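Extracellular solute-binding protein, family 7 (Colwellia psychrerythraea, PDB 4PET) probably serves as the periplasmic receptor of a TRAP transporter, binding pyruvate together with a calcium ion. Local coordinates at residues Asp208-Val213 with Met221-Ile226; Ser118-Trp123 with Gly238-Phe243. One frame throughout, in Å; residues are numbered along the deposited sequence.

Overall arrangement
From the N terminus, the chain first lays down strands of the five-stranded sheet and then helix 117-126, which supplies S118-W123. Strand 142-149 joins the first sheet, strands of the six-stranded sheet follow, and at strand 209-210 the chain enters interaction 1, whose loop closes after only seven intervening residues, when M221-I226 folds back ahead of strand 229-231. Interaction 2 closes last, as G238-F243 returns to the first sheet in strand 240-246 and meets the helix left 114 residues earlier. Interaction 1 is thus nested inside the loop of interaction 2. Their centres lie about 24 Å apart, one beside each sheet, and both sets of segments supply residues to the pyruvate pocket.

Interaction 1 of 2, residues Asp208-Val213 with Met221-Ile226. With CA (calcium ion), chain E; PYR (pyruvic acid), chain D.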
loop_
_atom_site.group_PDB
_atom_site.type_symbol
_atom_site.label_atom_id
_atom_site.label_comp_id
_atom_site.label_asym_id
_atom_site.label_seq_id
_atom_site.Cartn_x
_atom_site.Cartn_y
_atom_site.Cartn_z
ATOM N N ASP A 208 8.753 30.355 -11.396
ATOM C CA ASP A 208 7.859 31.135 -10.543
ATOM C C ASP A 208 7.182 30.222 -9.546
ATOM O O ASP A 208 6.607 30.673 -8.560
ATOM C CB ASP A 208 6.796 31.801 -11.400
ATOM C CG ASP A 208 7.400 32.644 -12.529
ATOM O OD1 ASP A 208 8.178 33.555 -12.193
ATOM O OD2 ASP A 208 7.100 32.387 -13.725
ATOM N N ALA A 209 7.251 28.927 -9.805
ATOM C CA ALA A 209 6.591 27.953 -8.934
ATOM C C ALA A 209 7.207 26.601 -9.221
ATOM O O ALA A 209 7.886 26.422 -10.251
ATOM C CB ALA A 209 5.128 27.925 -9.241
ATOM N N LEU A 210 6.965 25.643 -8.344
ATOM C CA LEU A 210 7.446 24.296 -8.572
ATOM C C LEU A 210 6.611 23.354 -7.758
ATOM O O LEU A 210 5.947 23.761 -6.792
ATOM C CB LEU A 210 8.926 24.151 -8.182
ATOM C CG LEU A 210 9.338 24.384 -6.716
ATOM C CD1 LEU A 210 9.087 23.158 -5.832
ATOM C CD2 LEU A 210 10.798 24.753 -6.697
ATOM N N GLU A 211 6.659 22.090 -8.131
ATOM C CA GLU A 211 6.175 21.057 -7.241
ATOM C C GLU A 211 7.299 20.054 -7.093
ATOM O O GLU A 211 8.173 19.923 -7.976
ATOM C CB GLU A 211 4.853 20.465 -7.748
ATOM C CG GLU A 211 4.914 19.637 -9.006
ATOM C CD GLU A 211 5.421 18.225 -8.714
ATOM O OE1 GLU A 211 6.393 17.794 -9.352
ATOM O OE2 GLU A 211 4.864 17.555 -7.816
ATOM N N TRP A 212 7.331 19.381 -5.955
ATOM C CA TRP A 212 8.288 18.308 -5.770
ATOM C C TRP A 212 7.533 17.048 -5.328
ATOM O O TRP A 212 7.155 16.260 -6.196
ATOM C CB TRP A 212 9.438 18.713 -4.846
ATOM C CG TRP A 212 10.345 17.598 -4.526
ATOM C CD1 TRP A 212 10.576 17.060 -3.291
ATOM C CD2 TRP A 212 11.111 16.830 -5.446
ATOM N NE1 TRP A 212 11.438 16.006 -3.388
ATOM C CE2 TRP A 212 11.786 15.837 -4.706
ATOM C CE3 TRP A 212 11.304 16.885 -6.835
ATOM C CZ2 TRP A 212 12.652 14.925 -5.292
ATOM C CZ3 TRP A 212 12.152 15.973 -7.418
ATOM C CH2 TRP A 212 12.813 14.995 -6.653
ATOM N N VAL A 213 7.268 16.887 -4.027
ATOM C CA VAL A 213 6.519 15.723 -3.549
ATOM C C VAL A 213 5.386 16.067 -2.591
ATOM O O VAL A 213 4.208 15.783 -2.847
ATOM C CB VAL A 213 7.457 14.695 -2.883
ATOM C CG1 VAL A 213 6.629 13.572 -2.241
ATOM C CG2 VAL A 213 8.446 14.130 -3.929
HETATM N N MSE A 221 13.826 21.094 1.943
HETATM C CA MSE A 221 14.361 21.694 0.718
HETATM C C MSE A 221 14.196 23.230 0.650
HETATM O O MSE A 221 14.722 23.876 -0.239
HETATM C CB MSE A 221 13.738 21.005 -0.481
HETATM C CG MSE A 221 14.244 19.568 -0.581
HETATM SE SE MSE A 221 13.109 18.407 -1.621
HETATM C CE MSE A 221 13.898 18.834 -3.363
ATOM N N GLY A 222 13.437 23.793 1.578
ATOM C CA GLY A 222 13.474 25.219 1.877
ATOM C C GLY A 222 12.572 26.099 1.022
ATOM O O GLY A 222 12.601 27.322 1.165
ATOM N N PHE A 223 11.753 25.488 0.161
ATOM C CA PHE A 223 10.969 26.247 -0.807
ATOM C C PHE A 223 10.086 27.227 -0.066
ATOM O O PHE A 223 9.860 28.359 -0.522
ATOM C CB PHE A 223 10.095 25.336 -1.667
ATOM C CG PHE A 223 10.839 24.212 -2.307
ATOM C CD1 PHE A 223 12.029 24.454 -2.987
ATOM C CD2 PHE A 223 10.359 22.917 -2.233
ATOM C CE1 PHE A 223 12.705 23.426 -3.591
ATOM C CE2 PHE A 223 11.035 21.888 -2.835
ATOM C CZ PHE A 223 12.217 22.154 -3.523
ATOM N N HIS A 224 9.595 26.796 1.090
ATOM C CA HIS A 224 8.726 27.642 1.883
ATOM C C HIS A 224 9.327 29.042 2.167
ATOM O O HIS A 224 8.566 29.980 2.347
ATOM C CB HIS A 224 8.357 26.953 3.209
ATOM C CG HIS A 224 9.540 26.716 4.095
ATOM N ND1 HIS A 224 9.924 27.602 5.074
ATOM C CD2 HIS A 224 10.458 25.722 4.103
ATOM C CE1 HIS A 224 11.009 27.149 5.675
ATOM N NE2 HIS A 224 11.362 26.015 5.093
ATOM N N LYS A 225 10.655 29.183 2.216
ATOM C CA LYS A 225 11.307 30.489 2.487
ATOM C C LYS A 225 10.986 31.596 1.497
ATOM O O LYS A 225 11.003 32.801 1.843
ATOM C CB LYS A 225 12.839 30.345 2.545
ATOM C CG LYS A 225 13.324 29.512 3.727
ATOM C CD LYS A 225 14.836 29.503 3.824
ATOM C CE LYS A 225 15.295 28.762 5.079
ATOM N NZ LYS A 225 16.780 28.690 5.173
ATOM N N ILE A 226 10.717 31.201 0.262
ATOM C CA ILE A 226 10.533 32.157 -0.816
ATOM C C ILE A 226 9.268 31.930 -1.635
ATOM O O ILE A 226 8.947 32.722 -2.507
ATOM C CB ILE A 226 11.765 32.139 -1.749
ATOM C CG1 ILE A 226 12.024 30.736 -2.289
ATOM C CG2 ILE A 226 12.977 32.619 -0.979
ATOM C CD1 ILE A 226 13.194 30.650 -3.220
HETATM CA CA CA E . 6.225 15.602 -8.269
HETATM C C PYR D . 9.165 14.467 -9.162
HETATM O O PYR D . 8.423 15.528 -9.328
HETATM O OXT PYR D . 10.275 14.424 -9.842
HETATM C CA PYR D . 8.816 13.471 -8.225
HETATM O O3 PYR D . 7.616 13.421 -7.704
HETATM C CB PYR D . 9.822 12.469 -7.747
#
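An apolar, Met-aromatic contact backs the calcium and pyruvate site of this TRAP solute-binding protein, where L210 in strand 209-210 and W212 just past it meet M221 and F223 of the loop leading to strand 229-231. The selenomethionine M221 bends at its last torsion (chi3 86°), which lays CE over one indole face, 3.7 Å from the centroid of the five-membered ring of W212. Its selenium sits obliquely at the rim, 3.3 Å from W212 CD1. On the opposite indole face lie V213 CG2 and pyruvate, whose OXT comes within 3.4 Å of W212 CZ3. The indole is therefore sandwiched between loop and ligand, with R174 and Y97 beside it. Without the indole, as with an alanine here, pyruvate would probably lose this wall and M221 CE its seat, leaving the selenomethionine tip free to turn.

Alongside, F223 presents a face to L210: L210 CD1 stands 3.8 Å from the centroid of the F223 ring, almost on its normal, while M221 CB lies over the other face, toward the rim. L198 of helix 198-204 touches both W212 and F223, joining the two aromatic groups to the surrounding core. E211 points away from the loop, its chain folded by chi1 69° and chi2 79°, and grips the metal with both carboxylate oxygens. Q153 and E236 complete the protein ligands, and pyruvate chelates the ion through O and O3. Beside them the backbone carbonyl W212 O binds calcium at 2.4 Å.

Interaction 2 of 2, residues Ser118-Trp123 with Gly238-Phe243; sequences SEQHAW and GTELQF
Helix 117-126 approaches strand 240-246 and the residues ahead of it, and the backbones come nearest at Q120 and G238, whose CA atoms are 7.0 Å apart. A hydrogen bond runs from H121 NE2 to E240 OE1, 2.9 Å long and bent to 141° at the hydrogen. The acceptor lies at the imidazole edge, nearly in the ring plane, and is met on its syn side, with ring and carboxylate planes 60° apart. E240 leaves the strand with CG anti to the backbone N (chi1 -176°) and then bends at chi2, which swings the carboxylate to the histidine. N149 ND2 also bonds OE1 and G148 N bonds OE2, so both oxygens of this buried group are held. The extended Q120 brings its OE1 to 2.8 Å from G238 O, two acceptors that do not bond each other, with E240 CB beside it, while Q120 NE2 is bonded to T109 O. S274 of the second subunit packs on H121 and A122. This is a buried His-carboxylate hydrogen bond fastening a helix to the five-stranded sheet of a periplasmic solute-binding fold, just beside T239 and L241 of the pyruvate pocket.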
loop_
_atom_site.group_PDB
_atom_site.type_symbol
_atom_site.label_atom_id
_atom_site.label_comp_id
_atom_site.label_asym_id
_atom_site.label_seq_id
_atom_site.Cartn_x
_atom_site.Cartn_y
_atom_site.Cartn_z
ATOM N N SER A 118 -2.544 2.707 -3.653
ATOM C CA SER A 118 -2.977 1.340 -3.401
ATOM C C SER A 118 -3.622 0.778 -4.665
ATOM O O SER A 118 -3.495 -0.400 -4.970
ATOM C CB SER A 118 -3.958 1.308 -2.248
ATOM O OG SER A 118 -5.118 2.048 -2.603
ATOM N N GLU A 119 -4.299 1.636 -5.407
ATOM C CA GLU A 119 -4.898 1.250 -6.694
ATOM C C GLU A 119 -3.837 0.934 -7.735
ATOM O O GLU A 119 -3.935 -0.053 -8.479
ATOM C CB GLU A 119 -5.796 2.373 -7.205
ATOM C CG GLU A 119 -6.956 2.689 -6.262
ATOM C CD GLU A 119 -7.803 3.837 -6.716
ATOM O OE1 GLU A 119 -8.997 3.866 -6.361
ATOM O OE2 GLU A 119 -7.284 4.745 -7.395
ATOM N N GLN A 120 -2.827 1.780 -7.812
ATOM C CA GLN A 120 -1.804 1.632 -8.832
ATOM C C GLN A 120 -0.995 0.354 -8.595
ATOM O O GLN A 120 -0.599 -0.317 -9.549
ATOM C CB GLN A 120 -0.918 2.858 -8.891
ATOM C CG GLN A 120 0.015 2.873 -10.083
ATOM C CD GLN A 120 1.068 3.934 -9.911
ATOM O OE1 GLN A 120 1.680 4.047 -8.844
ATOM N NE2 GLN A 120 1.257 4.741 -10.928
ATOM N N HIS A 121 -0.830 -0.050 -7.340
ATOM C CA HIS A 121 -0.138 -1.298 -7.084
ATOM C C HIS A 121 -0.937 -2.512 -7.594
ATOM O O HIS A 121 -0.371 -3.423 -8.168
ATOM C CB HIS A 121 0.168 -1.416 -5.598
ATOM C CG HIS A 121 1.204 -0.440 -5.138
ATOM N ND1 HIS A 121 1.354 -0.072 -3.817
ATOM C CD2 HIS A 121 2.156 0.230 -5.828
ATOM C CE1 HIS A 121 2.351 0.788 -3.716
ATOM N NE2 HIS A 121 2.854 0.990 -4.923
ATOM N N ALA A 122 -2.250 -2.486 -7.406
ATOM C CA ALA A 122 -3.132 -3.488 -7.955
ATOM C C ALA A 122 -2.976 -3.507 -9.463
ATOM O O ALA A 122 -2.905 -4.586 -10.103
ATOM C CB ALA A 122 -4.573 -3.173 -7.583
ATOM N N TRP A 123 -2.958 -2.319 -10.038
ATOM C CA TRP A 123 -2.861 -2.203 -11.481
ATOM C C TRP A 123 -1.549 -2.798 -11.980
ATOM O O TRP A 123 -1.577 -3.596 -12.929
ATOM C CB TRP A 123 -2.990 -0.752 -11.951
ATOM C CG TRP A 123 -2.772 -0.610 -13.434
ATOM C CD1 TRP A 123 -3.634 -0.970 -14.415
ATOM C CD2 TRP A 123 -1.601 -0.082 -14.103
ATOM N NE1 TRP A 123 -3.079 -0.726 -15.655
ATOM C CE2 TRP A 123 -1.836 -0.177 -15.490
ATOM C CE3 TRP A 123 -0.393 0.448 -13.664
ATOM C CZ2 TRP A 123 -0.912 0.271 -16.441
ATOM C CZ3 TRP A 123 0.541 0.869 -14.610
ATOM C CH2 TRP A 123 0.275 0.785 -15.983
ATOM N N GLY A 238 -0.411 9.248 -7.201
ATOM C CA GLY A 238 0.195 7.985 -6.835
ATOM C C GLY A 238 1.521 7.759 -7.552
ATOM O O GLY A 238 1.708 6.784 -8.273
ATOM N N THR A 239 2.450 8.665 -7.294
ATOM C CA THR A 239 3.744 8.665 -7.947
ATOM C C THR A 239 4.610 7.499 -7.546
ATOM O O THR A 239 5.046 7.387 -6.404
ATOM C CB THR A 239 4.467 9.996 -7.685
ATOM O OG1 THR A 239 3.649 11.055 -8.177
ATOM C CG2 THR A 239 5.853 10.023 -8.361
ATOM N N GLU A 240 4.835 6.610 -8.506
ATOM C CA GLU A 240 5.716 5.466 -8.295
ATOM C C GLU A 240 7.050 5.761 -8.946
ATOM O O GLU A 240 7.099 6.123 -10.132
ATOM C CB GLU A 240 5.123 4.203 -8.923
ATOM C CG GLU A 240 5.925 2.961 -8.663
ATOM C CD GLU A 240 5.717 2.411 -7.256
ATOM O OE1 GLU A 240 4.566 2.432 -6.739
ATOM O OE2 GLU A 240 6.710 1.927 -6.692
ATOM N N LEU A 241 8.137 5.602 -8.203
ATOM C CA LEU A 241 9.440 5.750 -8.848
ATOM C C LEU A 241 9.794 4.470 -9.612
ATOM O O LEU A 241 8.976 3.553 -9.748
ATOM C CB LEU A 241 10.525 6.114 -7.832
ATOM C CG LEU A 241 10.182 7.349 -6.981
ATOM C CD1 LEU A 241 11.230 7.582 -5.904
ATOM C CD2 LEU A 241 10.048 8.601 -7.833
ATOM N N GLN A 242 11.026 4.427 -10.112
ATOM C CA GLN A 242 11.454 3.357 -10.984
ATOM C C GLN A 242 12.828 2.846 -10.592
ATOM O O GLN A 242 13.733 3.651 -10.370
ATOM C CB GLN A 242 11.543 3.999 -12.377
ATOM C CG GLN A 242 12.402 3.367 -13.314
ATOM C CD GLN A 242 12.375 4.110 -14.633
ATOM O OE1 GLN A 242 12.861 5.242 -14.758
ATOM N NE2 GLN A 242 11.788 3.477 -15.625
ATOM N N PHE A 243 12.996 1.522 -10.517
ATOM C CA PHE A 243 14.312 0.922 -10.659
ATOM C C PHE A 243 14.410 0.502 -12.113
ATOM O O PHE A 243 13.410 0.034 -12.716
ATOM C CB PHE A 243 14.505 -0.366 -9.838
ATOM C CG PHE A 243 14.680 -0.170 -8.342
ATOM C CD1 PHE A 243 15.902 0.208 -7.822
ATOM C CD2 PHE A 243 13.634 -0.431 -7.461
ATOM C CE1 PHE A 243 16.095 0.365 -6.474
ATOM C CE2 PHE A 243 13.811 -0.270 -6.094
ATOM C CZ PHE A 243 15.057 0.153 -5.604
#